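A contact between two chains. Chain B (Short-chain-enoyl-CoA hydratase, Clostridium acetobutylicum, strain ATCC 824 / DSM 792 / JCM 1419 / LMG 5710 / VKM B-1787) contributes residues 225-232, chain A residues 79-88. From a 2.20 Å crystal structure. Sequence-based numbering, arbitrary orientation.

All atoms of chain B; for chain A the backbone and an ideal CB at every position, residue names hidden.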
# COMPACT_ATOMS: atom_id res chain seq x y z
N ALA B 225 3.20 -0.61 -10.14
CA ALA B 225 3.62 0.68 -10.70
C ALA B 225 4.18 0.51 -12.10
O ALA B 225 3.88 1.29 -13.00
CB ALA B 225 4.64 1.34 -9.79
N LEU B 226 5.01 -0.50 -12.27
CA LEU B 226 5.63 -0.76 -13.58
C LEU B 226 4.59 -1.20 -14.62
O LEU B 226 4.64 -0.78 -15.76
CB LEU B 226 6.77 -1.79 -13.44
CG LEU B 226 7.97 -1.38 -12.56
CD1 LEU B 226 8.72 -2.61 -12.11
CD2 LEU B 226 8.89 -0.41 -13.28
N ALA B 227 3.63 -2.02 -14.21
CA ALA B 227 2.51 -2.34 -15.09
C ALA B 227 1.77 -1.06 -15.48
O ALA B 227 1.42 -0.84 -16.66
CB ALA B 227 1.57 -3.29 -14.41
N PHE B 228 1.53 -0.20 -14.49
CA PHE B 228 0.87 1.05 -14.82
C PHE B 228 1.59 1.75 -16.00
O PHE B 228 0.97 2.12 -17.02
CB PHE B 228 0.76 1.96 -13.58
CG PHE B 228 -0.16 3.11 -13.79
CD1 PHE B 228 0.13 4.07 -14.72
CD2 PHE B 228 -1.34 3.21 -13.08
CE1 PHE B 228 -0.74 5.13 -14.95
CE2 PHE B 228 -2.22 4.25 -13.29
CZ PHE B 228 -1.93 5.22 -14.23
N GLU B 229 2.91 1.94 -15.88
CA GLU B 229 3.69 2.52 -16.96
C GLU B 229 3.46 1.89 -18.37
O GLU B 229 3.26 2.60 -19.35
CB GLU B 229 5.18 2.47 -16.62
CG GLU B 229 6.10 3.10 -17.67
CD GLU B 229 7.55 2.74 -17.43
OE1 GLU B 229 8.22 3.47 -16.63
OE2 GLU B 229 8.03 1.73 -18.02
N SER B 230 3.48 0.58 -18.48
CA SER B 230 3.36 -0.03 -19.81
C SER B 230 2.00 0.23 -20.43
O SER B 230 1.89 0.54 -21.63
CB SER B 230 3.66 -1.52 -19.75
OG SER B 230 5.02 -1.75 -19.44
N GLU B 231 0.94 0.18 -19.62
CA GLU B 231 -0.35 0.64 -20.13
C GLU B 231 -0.26 2.05 -20.70
O GLU B 231 -0.85 2.36 -21.75
CB GLU B 231 -1.42 0.63 -19.04
CG GLU B 231 -1.57 -0.70 -18.30
CD GLU B 231 -1.85 -1.88 -19.21
OE1 GLU B 231 -2.34 -1.67 -20.36
OE2 GLU B 231 -1.60 -3.02 -18.73
N ALA B 232 0.45 2.94 -20.04
CA ALA B 232 0.44 4.31 -20.53
C ALA B 232 1.36 4.43 -21.74
O ALA B 232 1.12 5.22 -22.65
CB ALA B 232 0.83 5.28 -19.44
N UNK A 79 3.24 -1.70 -28.47
CA UNK A 79 3.93 -0.80 -27.54
C UNK A 79 3.88 -1.40 -26.15
O UNK A 79 4.90 -1.77 -25.54
CB UNK A 79 3.31 0.60 -27.55
N UNK A 80 2.67 -1.55 -25.67
CA UNK A 80 2.44 -2.14 -24.37
C UNK A 80 3.29 -3.39 -24.17
O UNK A 80 3.98 -3.46 -23.17
CB UNK A 80 0.96 -2.47 -24.20
N UNK A 81 3.29 -4.32 -25.13
CA UNK A 81 3.99 -5.60 -24.96
C UNK A 81 5.48 -5.36 -24.84
O UNK A 81 6.12 -5.96 -23.99
CB UNK A 81 3.70 -6.55 -26.13
N UNK A 82 6.02 -4.50 -25.69
CA UNK A 82 7.42 -4.11 -25.60
C UNK A 82 7.76 -3.64 -24.17
O UNK A 82 8.64 -4.22 -23.49
CB UNK A 82 7.73 -3.01 -26.62
N UNK A 83 7.01 -2.64 -23.69
CA UNK A 83 7.17 -2.11 -22.33
C UNK A 83 7.24 -3.19 -21.29
O UNK A 83 8.15 -3.20 -20.45
CB UNK A 83 6.02 -1.16 -21.99
N UNK A 84 6.29 -4.12 -21.33
CA UNK A 84 6.23 -5.20 -20.34
C UNK A 84 7.48 -6.09 -20.43
O UNK A 84 8.01 -6.54 -19.42
CB UNK A 84 4.97 -6.04 -20.54
N UNK A 85 7.94 -6.36 -21.64
CA UNK A 85 9.05 -7.31 -21.80
C UNK A 85 10.37 -6.71 -21.32
O UNK A 85 11.12 -7.36 -20.61
CB UNK A 85 9.18 -7.74 -23.26
N UNK A 86 10.62 -5.46 -21.69
CA UNK A 86 11.78 -4.74 -21.16
C UNK A 86 11.76 -4.75 -19.64
O UNK A 86 12.66 -5.32 -18.99
CB UNK A 86 11.81 -3.30 -21.68
N UNK A 87 10.71 -4.15 -19.08
CA UNK A 87 10.49 -4.14 -17.62
C UNK A 87 10.63 -5.50 -16.95
O UNK A 87 11.15 -5.62 -15.82
CB UNK A 87 9.09 -3.59 -17.32
N UNK A 88 10.16 -6.53 -17.63
CA UNK A 88 10.31 -7.85 -17.07
C UNK A 88 11.80 -8.22 -16.97
O UNK A 88 12.22 -8.82 -15.99
CB UNK A 88 9.55 -8.87 -17.92

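Two helical segments from copies of the same protein pack nearly antiparallel, their N-to-C directions 151° apart and their axes approaching to 8.1 Å. All ten positions of chain A have helical backbone angles, so what distinguishes them is where each CA-to-CB bond points and what chain B offers there.

Position 79 points sideways, and nothing of chain B lies within 5.5 Å of its ideal CB. Chain B sets no demand, and many residues would suit; it is glycine, A:Gly79.

Position 80 also points sideways, but its ideal CB lies 4.1 Å from B:Ser230 O and 5.1 Å from B:Glu231 OE1. A carboxylate within reach of a side chain invites a positive charge: lysine or arginine would serve, and a shorter polar donor such as glutamine is conceivable. The deposited residue is A:Arg80. Its extended chain, with chi1 to chi3 all t, brings the guanidinium to the acid in a salt bridge; B:Glu231 OE1 lies at its edge, near its plane. A:Arg80 NH2 donates to B:Glu231 OE2 at 3.1 Å, and a weak bond joins A:Arg80 NE to B:Glu231 OE2 at 3.2 Å. A:Arg80 NE also donates to B:Glu231 OE1 at 3.0 Å, though the position of that oxygen is less certain. The guanidinium thus offers two nitrogens side by side, which a lysine, with its single ammonium nitrogen, does not have.

Positions 81 and 82 point away and sideways, respectively, with no chain B atom near their ideal CB atoms. Side chains of many kinds would fit; they are A:Lys81 and A:Phe82, neither touching this stretch.

Position 83 is the tightest. Its ideal CB points toward chain B and would sit 2.8 Å from B:Ser230 OG, a clash, so with the serine placed as it is, glycine is the clear choice. It is A:Gly83. The CA atoms of A:Gly83 and B:Ser230 come within 5.0 Å, and B:Ser230 OG rests 3.2 Å from A:Gly83 C; the side chain of B:Ser230 is a knob in a hole formed by residues 80, 83, 84 and 87.

Position 84 points sideways, its ideal CB 4.4 Å from B:Ser230 OG. A medium aliphatic residue such as valine, leucine or isoleucine could flank the serine. It is A:Ile84, whose CG1 packs 3.8 Å from B:Ser230 CB.

Position 85 points away and 86 is out of reach; chain B constrains neither, and many residues would do. They are A:Leu85 and A:Gly86.

Position 87 points toward chain B, its ideal CB 4.9 Å from both B:Leu226 CB and B:Ser230 OG and 5.5 Å from B:Glu229 OE2. A donor must extend a bond or two beyond CB to reach the carboxylate: asparagine would suit, glutamine or histidine perhaps; a serine or threonine hydroxyl would fall short. It is A:Asn87. Its ND2 donates to B:Glu229 OE2 at 3.1 Å, with a nearly straight angle of 166°, and also to its own helix, where A:Asn87 ND2 lies 3.1 Å from A:Gly83 O. The amide oxygen, A:Asn87 OD1, approaches B:Leu226 CD2 to 3.3 Å.

Position 88 points sideways with no atom of this chain B stretch within 5.5 Å of its ideal CB, so many side chains would serve, long polar ones included; it is A:Lys88, whose end leads away.

Chain A (79-88) GRKFGILGNK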
# COMPACT_ATOMS: atom_id res chain seq x y z
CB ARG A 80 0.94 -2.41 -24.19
CG ARG A 80 0.56 -3.37 -23.07
CD ARG A 80 -0.97 -3.52 -23.01
NE ARG A 80 -1.33 -4.09 -21.74
CZ ARG A 80 -1.20 -5.37 -21.42
NH1 ARG A 80 -0.72 -6.26 -22.28
NH2 ARG A 80 -1.55 -5.77 -20.20
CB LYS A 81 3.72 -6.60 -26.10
CG LYS A 81 3.92 -8.07 -25.66
CD LYS A 81 4.23 -9.04 -26.82
CE LYS A 81 3.00 -9.65 -27.51
NZ LYS A 81 2.78 -11.12 -27.25
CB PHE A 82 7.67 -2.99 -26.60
CG PHE A 82 9.12 -2.72 -26.87
CD1 PHE A 82 9.96 -3.74 -27.29
CD2 PHE A 82 9.64 -1.44 -26.76
CE1 PHE A 82 11.31 -3.49 -27.57
CE2 PHE A 82 10.98 -1.19 -27.02
CZ PHE A 82 11.81 -2.22 -27.44
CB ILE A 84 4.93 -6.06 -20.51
CG1 ILE A 84 3.72 -5.27 -20.01
CG2 ILE A 84 5.00 -7.39 -19.77
CD1 ILE A 84 2.36 -5.88 -20.33
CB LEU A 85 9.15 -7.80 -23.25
CG LEU A 85 7.93 -8.63 -23.70
CD1 LEU A 85 8.15 -9.23 -25.09
CD2 LEU A 85 7.53 -9.70 -22.67
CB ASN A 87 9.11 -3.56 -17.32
CG ASN A 87 9.15 -2.08 -17.14
OD1 ASN A 87 9.80 -1.60 -16.22
ND2 ASN A 87 8.47 -1.35 -18.00
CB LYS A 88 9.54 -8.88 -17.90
CG LYS A 88 9.50 -10.24 -17.24
CD LYS A 88 8.31 -11.09 -17.69
CE LYS A 88 8.39 -11.50 -19.15
NZ LYS A 88 9.74 -12.01 -19.54
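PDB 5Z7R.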